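Local coordinates for RNA-binding protein RO60 (Deinococcus radiodurans, PDB 2NVO) that binds several small RNAs that accumulate during recovery from ultraviolet irradiation, contributes to the bacterium's resistance to it, and carries a divalent metal ion, at residues R312-D317 and A521-M526; L353-V358 and A399-P404; P388-A393 and D424-A429; A406-F411 and R416-T421. All blocks are in the same frame, centred on the assembly; numbering follows the deposited sequence.

Contact 1 (R312-D317 and A521-M526)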
loop_
_atom_site.group_PDB
_atom_site.type_symbol
_atom_site.label_atom_id
_atom_site.label_comp_id
_atom_site.label_asym_id
_atom_site.label_seq_id
_atom_site.Cartn_x
_atom_site.Cartn_y
_atom_site.Cartn_z
ATOM N N ARG A 312 0.596 11.627 -6.400
ATOM C CA ARG A 312 1.703 10.686 -6.248
ATOM C C ARG A 312 1.443 9.359 -6.970
ATOM O O ARG A 312 1.676 8.282 -6.417
ATOM C CB ARG A 312 1.981 10.431 -4.761
ATOM C CG ARG A 312 2.356 11.687 -3.978
ATOM C CD ARG A 312 3.049 11.346 -2.662
ATOM N NE ARG A 312 2.142 11.339 -1.513
ATOM C CZ ARG A 312 1.513 10.260 -1.052
ATOM N NH1 ARG A 312 1.672 9.082 -1.644
ATOM N NH2 ARG A 312 0.718 10.360 0.006
ATOM N N ILE A 313 0.957 9.446 -8.204
ATOM C CA ILE A 313 0.653 8.253 -8.990
ATOM C C ILE A 313 1.939 7.591 -9.458
ATOM O O ILE A 313 2.799 8.232 -10.070
ATOM C CB ILE A 313 -0.256 8.569 -10.205
ATOM C CG1 ILE A 313 -1.555 9.241 -9.740
ATOM C CG2 ILE A 313 -0.584 7.305 -10.981
ATOM C CD1 ILE A 313 -2.224 8.551 -8.590
ATOM N N HIS A 314 2.077 6.309 -9.134
ATOM C CA HIS A 314 3.248 5.547 -9.511
ATOM C C HIS A 314 2.964 5.005 -10.903
ATOM O O HIS A 314 1.816 4.774 -11.238
ATOM C CB HIS A 314 3.446 4.408 -8.518
ATOM C CG HIS A 314 4.746 3.686 -8.675
ATOM N ND1 HIS A 314 4.916 2.655 -9.572
ATOM C CD2 HIS A 314 5.933 3.843 -8.046
ATOM C CE1 HIS A 314 6.152 2.198 -9.478
ATOM N NE2 HIS A 314 6.791 2.907 -8.568
ATOM N N PRO A 315 4.001 4.827 -11.727
ATOM C CA PRO A 315 3.741 4.295 -13.065
ATOM C C PRO A 315 2.946 2.969 -13.037
ATOM O O PRO A 315 2.071 2.784 -13.870
ATOM C CB PRO A 315 5.147 4.115 -13.652
ATOM C CG PRO A 315 5.994 5.103 -12.901
ATOM C CD PRO A 315 5.426 5.132 -11.508
ATOM N N LEU A 316 3.243 2.081 -12.090
ATOM C CA LEU A 316 2.490 0.829 -11.936
ATOM C C LEU A 316 1.010 1.047 -11.583
ATOM O O LEU A 316 0.163 0.207 -11.883
ATOM C CB LEU A 316 3.153 -0.064 -10.886
ATOM C CG LEU A 316 4.469 -0.672 -11.348
ATOM C CD1 LEU A 316 5.081 -1.493 -10.217
ATOM C CD2 LEU A 316 4.219 -1.529 -12.586
ATOM N N ASP A 317 0.706 2.153 -10.919
ATOM C CA ASP A 317 -0.680 2.533 -10.667
ATOM C C ASP A 317 -1.391 2.764 -11.990
ATOM O O ASP A 317 -2.526 2.341 -12.171
ATOM C CB ASP A 317 -0.756 3.820 -9.844
ATOM C CG ASP A 317 -0.336 3.627 -8.404
ATOM O OD1 ASP A 317 -0.440 2.482 -7.906
ATOM O OD2 ASP A 317 0.090 4.628 -7.764
ATOM N N ALA A 521 2.446 -1.257 -2.679
ATOM C CA ALA A 521 3.393 -0.809 -1.664
ATOM C C ALA A 521 4.827 -1.322 -1.879
ATOM O O ALA A 521 5.776 -0.820 -1.271
ATOM C CB ALA A 521 2.898 -1.202 -0.279
ATOM N N ALA A 522 4.982 -2.329 -2.734
ATOM C CA ALA A 522 6.265 -3.010 -2.839
ATOM C C ALA A 522 7.398 -2.098 -3.324
ATOM O O ALA A 522 8.477 -2.139 -2.759
ATOM C CB ALA A 522 6.155 -4.264 -3.713
ATOM N N PRO A 523 7.156 -1.274 -4.361
ATOM C CA PRO A 523 8.243 -0.423 -4.869
ATOM C C PRO A 523 8.803 0.535 -3.834
ATOM O O PRO A 523 10.021 0.683 -3.737
ATOM C CB PRO A 523 7.568 0.355 -5.996
ATOM C CG PRO A 523 6.543 -0.614 -6.505
ATOM C CD PRO A 523 5.991 -1.250 -5.266
ATOM N N ASN A 524 7.932 1.164 -3.057
ATOM C CA ASN A 524 8.396 2.079 -2.017
ATOM C C ASN A 524 9.164 1.364 -0.896
ATOM O O ASN A 524 10.138 1.886 -0.342
ATOM C CB ASN A 524 7.213 2.884 -1.471
ATOM C CG ASN A 524 6.739 3.949 -2.453
ATOM O OD1 ASN A 524 5.665 4.530 -2.294
ATOM N ND2 ASN A 524 7.544 4.211 -3.466
ATOM N N VAL A 525 8.729 0.162 -0.568
ATOM C CA VAL A 525 9.442 -0.643 0.421
ATOM C C VAL A 525 10.834 -0.994 -0.112
ATOM O O VAL A 525 11.820 -0.936 0.622
ATOM C CB VAL A 525 8.641 -1.894 0.814
ATOM C CG1 VAL A 525 9.520 -2.927 1.554
ATOM C CG2 VAL A 525 7.446 -1.500 1.663
ATOM N N MET A 526 10.919 -1.334 -1.398
ATOM C CA MET A 526 12.195 -1.747 -1.968
ATOM C C MET A 526 13.143 -0.568 -1.981
ATOM O O MET A 526 14.324 -0.702 -1.688
ATOM C CB MET A 526 12.017 -2.307 -3.381
ATOM C CG MET A 526 11.389 -3.710 -3.398
ATOM S SD MET A 526 10.774 -4.205 -5.017
ATOM C CE MET A 526 12.265 -4.309 -5.915
#
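H314 and P523 meet where the first turn of helix 315-326 comes up against the start of helix 522-530, joining TROVE sequence to the VWFA-like domain. Followed outward, the H314 side chain leaves CB toward P523 with CG anti to the backbone N (chi1 -171°), which carries the imidazole forward over its own helix start. ND1 stays on its own segment and accepts from the N-H of L316 at 3.1 Å from L316 N, the donor tilted slightly from the ring plane. The far end of the ring does the touching: H314 NE2 lies 3.7 Å from P523 CB, and CE1 sits near CB and CG of the same pyrrolidine. P315 CD lies above one face of the imidazole, offset toward its rim, and L316 CA is at the edge, in plane. L316 sends one branch across, its CD1 4.1 Å from P523 CG, so a single proline ring receives both side chains obliquely. The backbone N of H314 is taken by D317, whose OD2 is met at 2.9 Å from above the carboxylate plane. H314 and D317 form a capping box; the imidazole's own capping bond comes from L316 N. H314 also touches I398 of helix 388-402, and L316 touches A394 and M395. No hydrogen bond crosses between 312-317 and 521-526: the capped turn fixes the imidazole's rotation, while the domain-to-domain touch is a small van der Waals seam. If ND1 accepts from L316 N, it is probably unprotonated, consistent with a neutral ring carrying its proton on NE2.

Contact 2 (L353-V358 and A399-P404)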
loop_
_atom_site.group_PDB
_atom_site.type_symbol
_atom_site.label_atom_id
_atom_site.label_comp_id
_atom_site.label_asym_id
_atom_site.label_seq_id
_atom_site.Cartn_x
_atom_site.Cartn_y
_atom_site.Cartn_z
ATOM N N LEU A 353 4.318 9.639 -17.840
ATOM C CA LEU A 353 4.373 10.885 -17.063
ATOM C C LEU A 353 4.644 10.642 -15.589
ATOM O O LEU A 353 5.248 11.473 -14.909
ATOM C CB LEU A 353 3.071 11.680 -17.224
ATOM C CG LEU A 353 2.763 12.180 -18.635
ATOM C CD1 LEU A 353 1.341 12.745 -18.741
ATOM C CD2 LEU A 353 3.792 13.219 -19.045
ATOM N N ALA A 354 4.218 9.492 -15.086
ATOM C CA ALA A 354 4.374 9.186 -13.670
ATOM C C ALA A 354 5.828 8.903 -13.255
ATOM O O ALA A 354 6.156 8.997 -12.084
ATOM C CB ALA A 354 3.439 8.016 -13.255
ATOM N N PHE A 355 6.691 8.559 -14.206
ATOM C CA PHE A 355 8.103 8.326 -13.902
ATOM C C PHE A 355 8.739 9.535 -13.218
ATOM O O PHE A 355 9.576 9.391 -12.333
ATOM C CB PHE A 355 8.891 8.013 -15.168
ATOM C CG PHE A 355 8.752 6.602 -15.635
ATOM C CD1 PHE A 355 9.831 5.735 -15.586
ATOM C CD2 PHE A 355 7.543 6.139 -16.139
ATOM C CE1 PHE A 355 9.696 4.426 -16.027
ATOM C CE2 PHE A 355 7.419 4.842 -16.594
ATOM C CZ PHE A 355 8.494 3.986 -16.532
ATOM N N GLY A 356 8.321 10.729 -13.623
ATOM C CA GLY A 356 8.867 11.950 -13.067
ATOM C C GLY A 356 8.586 12.140 -11.594
ATOM O O GLY A 356 9.216 12.975 -10.939
ATOM N N ASN A 357 7.654 11.362 -11.056
ATOM C CA ASN A 357 7.287 11.489 -9.650
ATOM C C ASN A 357 7.684 10.300 -8.764
ATOM O O ASN A 357 7.256 10.204 -7.617
ATOM C CB ASN A 357 5.795 11.795 -9.529
ATOM C CG ASN A 357 5.355 12.941 -10.459
ATOM O OD1 ASN A 357 4.366 12.824 -11.178
ATOM N ND2 ASN A 357 6.114 14.035 -10.460
ATOM N N VAL A 358 8.506 9.395 -9.293
ATOM C CA VAL A 358 9.028 8.287 -8.490
ATOM C C VAL A 358 10.157 8.771 -7.573
ATOM O O VAL A 358 11.096 9.415 -8.032
ATOM C CB VAL A 358 9.573 7.146 -9.386
ATOM C CG1 VAL A 358 10.372 6.145 -8.565
ATOM C CG2 VAL A 358 8.429 6.452 -10.120
ATOM N N ALA A 399 13.890 2.027 -12.949
ATOM C CA ALA A 399 15.273 2.125 -12.479
ATOM C C ALA A 399 16.149 2.889 -13.478
ATOM O O ALA A 399 16.819 3.859 -13.110
ATOM C CB ALA A 399 15.855 0.755 -12.202
ATOM N N LEU A 400 16.118 2.456 -14.737
ATOM C CA LEU A 400 16.909 3.084 -15.783
ATOM C C LEU A 400 16.664 4.587 -15.882
ATOM O O LEU A 400 17.598 5.352 -16.088
ATOM C CB LEU A 400 16.676 2.388 -17.122
ATOM C CG LEU A 400 17.351 1.011 -17.159
ATOM C CD1 LEU A 400 16.744 0.105 -18.213
ATOM C CD2 LEU A 400 18.870 1.142 -17.353
ATOM N N ARG A 401 15.419 5.005 -15.696
ATOM C CA ARG A 401 15.056 6.406 -15.838
ATOM C C ARG A 401 15.212 7.245 -14.560
ATOM O O ARG A 401 15.210 8.465 -14.638
ATOM C CB ARG A 401 13.625 6.542 -16.388
ATOM C CG ARG A 401 13.504 6.102 -17.846
ATOM C CD ARG A 401 12.121 6.370 -18.447
ATOM N NE ARG A 401 11.974 5.637 -19.709
ATOM C CZ ARG A 401 10.819 5.281 -20.266
ATOM N NH1 ARG A 401 9.671 5.601 -19.683
ATOM N NH2 ARG A 401 10.812 4.589 -21.406
ATOM N N THR A 402 15.358 6.620 -13.397
ATOM C CA THR A 402 15.260 7.371 -12.139
ATOM C C THR A 402 16.425 7.206 -11.181
ATOM O O THR A 402 16.608 8.033 -10.287
ATOM C CB THR A 402 13.967 7.064 -11.338
ATOM O OG1 THR A 402 13.996 5.707 -10.864
ATOM C CG2 THR A 402 12.741 7.305 -12.175
ATOM N N GLU A 403 17.196 6.137 -11.341
ATOM C CA GLU A 403 18.320 5.886 -10.454
ATOM C C GLU A 403 19.605 6.427 -11.088
ATOM O O GLU A 403 19.676 6.563 -12.308
ATOM C CB GLU A 403 18.457 4.391 -10.156
ATOM C CG GLU A 403 17.262 3.773 -9.416
ATOM C CD GLU A 403 17.109 4.295 -7.988
ATOM O OE1 GLU A 403 18.095 4.860 -7.458
ATOM O OE2 GLU A 403 16.010 4.119 -7.389
ATOM N N PRO A 404 20.612 6.740 -10.254
ATOM C CA PRO A 404 21.907 7.289 -10.696
ATOM C C PRO A 404 22.506 6.385 -11.743
ATOM O O PRO A 404 23.073 6.825 -12.745
ATOM C CB PRO A 404 22.781 7.205 -9.444
ATOM C CG PRO A 404 21.857 7.100 -8.313
ATOM C CD PRO A 404 20.521 6.618 -8.792
#
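Helix 341-354 runs out into a turn while helix 388-402 approaches its C-terminal end, and the two segments come closest at V358 and T402, whose CA atoms are 7.3 Å apart. The turn is held by its own backbone bonds, N357 N to A354 O and V358 N to F355 O. Across from it A399 O accepts from both T402 N and E403 N, and E403 is the first residue to leave helical geometry. F355 and R401 bridge the gap. Extended from CG to NE, the arginine chain lays its aliphatic part along the phenyl rim, with R401 CD 3.7 Å from F355 CD1, and brings NH1 over the centre of the ring, 3.7 Å above its plane. R401 CZ is 4.7 Å from the F355 ring centroid and 20° off the normal, a cation-pi contact, although the guanidinium is inclined at 44° to the ring instead of stacking flat. Its NE is hydrogen-bonded to P422 O, which helps fix the guanidinium, and F351 meets F355 edge-to-face. T402 uses its methyl: CG2 is 3.8 Å from F355 O and 4.2 Å from V358 CB. Its hydroxyl, set between the backbone N and the carbonyl carbon (chi1 67°), turns back to I398 O in the preceding helical turn. P315, from helix 315-326, packs against both F355 and V358. The join between the helix 341-354 exit and the VWFA-like helix therefore combines a charged group over an aromatic face with methyl packing. It has no direct hydrogen bond across it; R401 NE and the T402 hydroxyl are bound by the carbonyls of P422 and I398.

Contact 3 (P388-A393 and D424-A429)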
loop_
_atom_site.group_PDB
_atom_site.type_symbol
_atom_site.label_atom_id
_atom_site.label_comp_id
_atom_site.label_asym_id
_atom_site.label_seq_id
_atom_site.Cartn_x
_atom_site.Cartn_y
_atom_site.Cartn_z
ATOM N N PRO A 388 4.554 -11.370 -14.951
ATOM C CA PRO A 388 5.827 -11.069 -14.293
ATOM C C PRO A 388 6.801 -10.374 -15.259
ATOM O O PRO A 388 7.512 -9.467 -14.838
ATOM C CB PRO A 388 6.338 -12.450 -13.872
ATOM C CG PRO A 388 5.043 -13.250 -13.625
ATOM C CD PRO A 388 4.089 -12.746 -14.701
ATOM N N ASN A 389 6.800 -10.774 -16.530
ATOM C CA ASN A 389 7.666 -10.178 -17.546
ATOM C C ASN A 389 7.336 -8.687 -17.721
ATOM O O ASN A 389 8.222 -7.853 -17.696
ATOM C CB ASN A 389 7.539 -10.946 -18.879
ATOM C CG ASN A 389 8.129 -10.199 -20.068
ATOM O OD1 ASN A 389 9.335 -9.888 -20.116
ATOM N ND2 ASN A 389 7.290 -9.957 -21.070
ATOM N N MET A 390 6.052 -8.370 -17.822
ATOM C CA MET A 390 5.620 -6.979 -17.919
ATOM C C MET A 390 6.008 -6.182 -16.670
ATOM O O MET A 390 6.513 -5.059 -16.772
ATOM C CB MET A 390 4.113 -6.907 -18.169
ATOM C CG MET A 390 3.601 -5.502 -18.453
ATOM S SD MET A 390 1.805 -5.429 -18.603
ATOM C CE MET A 390 1.529 -6.483 -20.028
ATOM N N ALA A 391 5.761 -6.752 -15.493
ATOM C CA ALA A 391 6.069 -6.061 -14.244
ATOM C C ALA A 391 7.565 -5.757 -14.120
ATOM O O ALA A 391 7.951 -4.634 -13.754
ATOM C CB ALA A 391 5.584 -6.860 -13.032
ATOM N N ALA A 392 8.395 -6.760 -14.394
ATOM C CA ALA A 392 9.841 -6.626 -14.321
ATOM C C ALA A 392 10.391 -5.611 -15.352
ATOM O O ALA A 392 11.348 -4.863 -15.065
ATOM C CB ALA A 392 10.515 -7.999 -14.490
ATOM N N ALA A 393 9.799 -5.609 -16.547
ATOM C CA ALA A 393 10.171 -4.643 -17.578
ATOM C C ALA A 393 9.806 -3.235 -17.173
ATOM O O ALA A 393 10.585 -2.291 -17.425
ATOM C CB ALA A 393 9.545 -4.998 -18.937
ATOM N N ASP A 424 13.708 2.711 -24.343
ATOM C CA ASP A 424 12.795 1.617 -24.634
ATOM C C ASP A 424 11.374 1.970 -24.208
ATOM O O ASP A 424 11.158 2.826 -23.353
ATOM C CB ASP A 424 13.255 0.337 -23.911
ATOM C CG ASP A 424 14.265 -0.468 -24.714
ATOM O OD1 ASP A 424 13.883 -1.086 -25.726
ATOM O OD2 ASP A 424 15.449 -0.511 -24.325
ATOM N N THR A 425 10.401 1.318 -24.828
ATOM C CA THR A 425 9.038 1.329 -24.319
ATOM C C THR A 425 8.823 0.092 -23.440
ATOM O O THR A 425 9.658 -0.802 -23.397
ATOM C CB THR A 425 8.041 1.187 -25.445
ATOM O OG1 THR A 425 8.422 0.071 -26.254
ATOM C CG2 THR A 425 7.988 2.453 -26.291
ATOM N N LEU A 426 7.680 0.046 -22.769
ATOM C CA LEU A 426 7.315 -1.109 -21.963
ATOM C C LEU A 426 7.349 -2.341 -22.853
ATOM O O LEU A 426 7.909 -3.366 -22.501
ATOM C CB LEU A 426 5.918 -0.911 -21.370
ATOM C CG LEU A 426 5.421 -2.095 -20.528
ATOM C CD1 LEU A 426 6.440 -2.432 -19.406
ATOM C CD2 LEU A 426 4.037 -1.825 -19.958
ATOM N N GLU A 427 6.756 -2.219 -24.029
ATOM C CA GLU A 427 6.703 -3.323 -24.985
ATOM C C GLU A 427 8.081 -3.795 -25.485
ATOM O O GLU A 427 8.338 -4.985 -25.542
ATOM C CB GLU A 427 5.798 -2.945 -26.167
ATOM C CG GLU A 427 4.607 -2.036 -25.782
ATOM C CD GLU A 427 4.996 -0.551 -25.648
ATOM O OE1 GLU A 427 5.530 0.043 -26.621
ATOM O OE2 GLU A 427 4.749 0.029 -24.579
ATOM N N SER A 428 8.986 -2.872 -25.818
ATOM C CA SER A 428 10.292 -3.300 -26.313
ATOM C C SER A 428 11.166 -3.875 -25.187
ATOM O O SER A 428 11.933 -4.808 -25.402
ATOM C CB SER A 428 11.010 -2.174 -27.096
ATOM O OG SER A 428 11.274 -1.049 -26.278
ATOM N N ALA A 429 11.042 -3.322 -23.985
ATOM C CA ALA A 429 11.742 -3.864 -22.816
ATOM C C ALA A 429 11.247 -5.286 -22.495
ATOM O O ALA A 429 12.026 -6.161 -22.163
ATOM C CB ALA A 429 11.533 -2.966 -21.617
#
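Two alanine methyls meet and bring the helices unusually close: A393 CB, pointing at the other helix, is 3.9 Å from A429 CB, and the CA atoms of the two residues are only 5.5 Å apart. With nothing larger than a methyl between them, the backbones can approach where helix 388-402 meets the first turn of helix 426-432. One turn earlier, L426 packs against the same helix. Its CG stands anti to the backbone N (chi1 179°), and the fork reaches helix 388-402 with both methyls. CD1 lies 3.7 Å from M390 O and also packs on A393 CB, whereas L426 CD2 touches M390 CG at 4.0 Å, the two side chains crossing at about a right angle. T425 and S428 form a capping box that starts this helix: S428 N gives to T425 OG1 at 3.0 Å, and T425 N gives to S428 OG at 2.9 Å. S428 OG in turn donates to D424 OD1, through the anti lone pair of that oxygen, and K432 makes a salt bridge to the same carboxylate oxygen. Within the VWFA-like domain, M430 extends the packing onto N389, M390 and A393. Helix 315-326, from TROVE sequence, adds L319 against both M390 and L426, so three helices converge here.

Contact 4 (A406-F411 and R416-T421)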
loop_
_atom_site.group_PDB
_atom_site.type_symbol
_atom_site.label_atom_id
_atom_site.label_comp_id
_atom_site.label_asym_id
_atom_site.label_seq_id
_atom_site.Cartn_x
_atom_site.Cartn_y
_atom_site.Cartn_z
ATOM N N ALA A 406 21.859 2.187 -13.466
ATOM C CA ALA A 406 21.123 0.941 -13.469
ATOM C C ALA A 406 21.615 0.178 -14.673
ATOM O O ALA A 406 21.895 0.754 -15.706
ATOM C CB ALA A 406 19.651 1.209 -13.577
ATOM N N LEU A 407 21.762 -1.119 -14.532
ATOM C CA LEU A 407 22.130 -1.920 -15.669
ATOM C C LEU A 407 21.208 -3.122 -15.543
ATOM O O LEU A 407 21.032 -3.599 -14.436
ATOM C CB LEU A 407 23.589 -2.350 -15.522
ATOM C CG LEU A 407 24.095 -3.496 -16.400
ATOM C CD1 LEU A 407 24.052 -3.127 -17.857
ATOM C CD2 LEU A 407 25.532 -3.847 -16.001
ATOM N N THR A 408 20.630 -3.590 -16.648
ATOM C CA THR A 408 19.784 -4.802 -16.605
ATOM C C THR A 408 20.458 -5.990 -17.274
ATOM O O THR A 408 20.933 -5.904 -18.412
ATOM C CB THR A 408 18.421 -4.593 -17.262
ATOM O OG1 THR A 408 18.593 -4.568 -18.686
ATOM C CG2 THR A 408 17.792 -3.292 -16.782
ATOM N N MET A 409 20.521 -7.091 -16.535
ATOM C CA MET A 409 21.085 -8.329 -17.007
ATOM C C MET A 409 19.953 -9.359 -17.025
ATOM O O MET A 409 18.902 -9.146 -16.423
ATOM C CB MET A 409 22.181 -8.810 -16.051
ATOM C CG MET A 409 23.270 -7.761 -15.768
ATOM S SD MET A 409 24.284 -7.534 -17.241
ATOM C CE MET A 409 25.185 -9.081 -17.233
ATOM N N GLY A 410 20.195 -10.482 -17.697
ATOM C CA GLY A 410 19.214 -11.549 -17.789
ATOM C C GLY A 410 19.872 -12.903 -17.633
ATOM O O GLY A 410 21.061 -13.070 -17.970
ATOM N N PHE A 411 19.108 -13.856 -17.096
ATOM C CA PHE A 411 19.588 -15.216 -16.890
ATOM C C PHE A 411 19.319 -16.027 -18.177
ATOM O O PHE A 411 18.515 -16.966 -18.197
ATOM C CB PHE A 411 18.873 -15.869 -15.702
ATOM C CG PHE A 411 19.094 -15.181 -14.354
ATOM C CD1 PHE A 411 20.132 -15.577 -13.507
ATOM C CD2 PHE A 411 18.236 -14.187 -13.911
ATOM C CE1 PHE A 411 20.294 -14.987 -12.282
ATOM C CE2 PHE A 411 18.407 -13.588 -12.674
ATOM C CZ PHE A 411 19.438 -13.994 -11.863
ATOM N N ARG A 416 23.857 -12.237 -19.100
ATOM C CA ARG A 416 24.273 -11.210 -20.034
ATOM C C ARG A 416 23.374 -10.000 -19.933
ATOM O O ARG A 416 22.298 -10.074 -19.345
ATOM C CB ARG A 416 24.223 -11.753 -21.460
ATOM C CG ARG A 416 22.813 -12.065 -21.929
ATOM C CD ARG A 416 22.731 -12.102 -23.436
ATOM N NE ARG A 416 21.478 -12.694 -23.891
ATOM C CZ ARG A 416 20.371 -12.005 -24.133
ATOM N NH1 ARG A 416 20.341 -10.688 -23.957
ATOM N NH2 ARG A 416 19.285 -12.640 -24.550
ATOM N N PRO A 417 23.815 -8.875 -20.511
ATOM C CA PRO A 417 23.040 -7.639 -20.542
ATOM C C PRO A 417 21.830 -7.823 -21.425
ATOM O O PRO A 417 21.905 -8.563 -22.416
ATOM C CB PRO A 417 24.000 -6.636 -21.191
ATOM C CG PRO A 417 25.352 -7.216 -21.016
ATOM C CD PRO A 417 25.161 -8.693 -21.082
ATOM N N LEU A 418 20.726 -7.174 -21.068
ATOM C CA LEU A 418 19.506 -7.277 -21.859
ATOM C C LEU A 418 19.454 -6.123 -22.849
ATOM O O LEU A 418 18.717 -6.158 -23.829
ATOM C CB LEU A 418 18.262 -7.271 -20.951
ATOM C CG LEU A 418 17.628 -8.603 -20.529
ATOM C CD1 LEU A 418 18.577 -9.797 -20.585
ATOM C CD2 LEU A 418 16.892 -8.526 -19.177
ATOM N N GLY A 419 20.257 -5.097 -22.598
ATOM C CA GLY A 419 20.309 -3.957 -23.497
ATOM C C GLY A 419 19.057 -3.105 -23.451
ATOM O O GLY A 419 18.740 -2.398 -24.403
ATOM N N ILE A 420 18.326 -3.171 -22.341
ATOM C CA ILE A 420 17.212 -2.261 -22.141
ATOM C C ILE A 420 17.739 -0.884 -21.767
ATOM O O ILE A 420 18.626 -0.759 -20.934
ATOM C CB ILE A 420 16.259 -2.745 -21.041
ATOM C CG1 ILE A 420 15.671 -4.102 -21.430
ATOM C CG2 ILE A 420 15.146 -1.735 -20.826
ATOM C CD1 ILE A 420 15.223 -4.926 -20.250
ATOM N N THR A 421 17.177 0.155 -22.374
ATOM C CA THR A 421 17.600 1.522 -22.064
ATOM C C THR A 421 16.401 2.397 -21.761
ATOM O O THR A 421 15.246 1.979 -21.969
ATOM C CB THR A 421 18.397 2.142 -23.236
ATOM O OG1 THR A 421 17.490 2.599 -24.239
ATOM C CG2 THR A 421 19.341 1.112 -23.835
HETATM O O HOH W 1 20.244 -1.967 -19.162
#
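A beta hairpin joins strand 405-411 to the edge strand 415-417 of the VWFA-like sheet, with G410 and R416 as an antiparallel hydrogen-bonded pair. G410 N donates to R416 O at 2.7 Å, and R416 N returns a bond to G410 O at 3.1 Å. M409 and P417 are the neighbouring non-hydrogen-bonded pair. Past it, L418 N reaches T408 O at 3.0 Å, although strand geometry has ended. Water 1 then bridges the widening gap, accepting from T408 N and donating to I420 O. G419 N, by contrast, is buried without a partner. R416 NH1 donates to P417 O, and NH2 makes a salt bridge to E413 OE2. M409, bent at chi2 and chi3, curls its thioether back over P417, with SD 3.5 Å from P417 CA. T408 OG1 touches L418 CB and I420 CD1; both side chains cross that of T408 at about a right angle. On the other side, strand 364-369 pairs with L407, M409 and F411. The absence of a side chain on G410 admits L418, whose CD1 comes to 3.4 Å from G410 CA.

Contacts 3 and 4 are largely buried within the VWFA-like domain, whereas contacts 1 and 2 are partly buried joins between its helices and TROVE sequence. Contacts 2 and 3 use opposite ends of helix 388-402, and R401 NH2 comes within 2.6 Å of D424 O between them. Contacts 1 and 2 adjoin where A354 CB packs against I313 O and P315. L400 ties contact 2 to the hairpin of contact 4, and A429 touches I420 to link contacts 3 and 4. Chemistry follows position: backbone hydrogen bonds cross only contact 4, cation-pi marks contact 2, and contacts 1 and 3 meet through van der Waals packing beside capped helix starts.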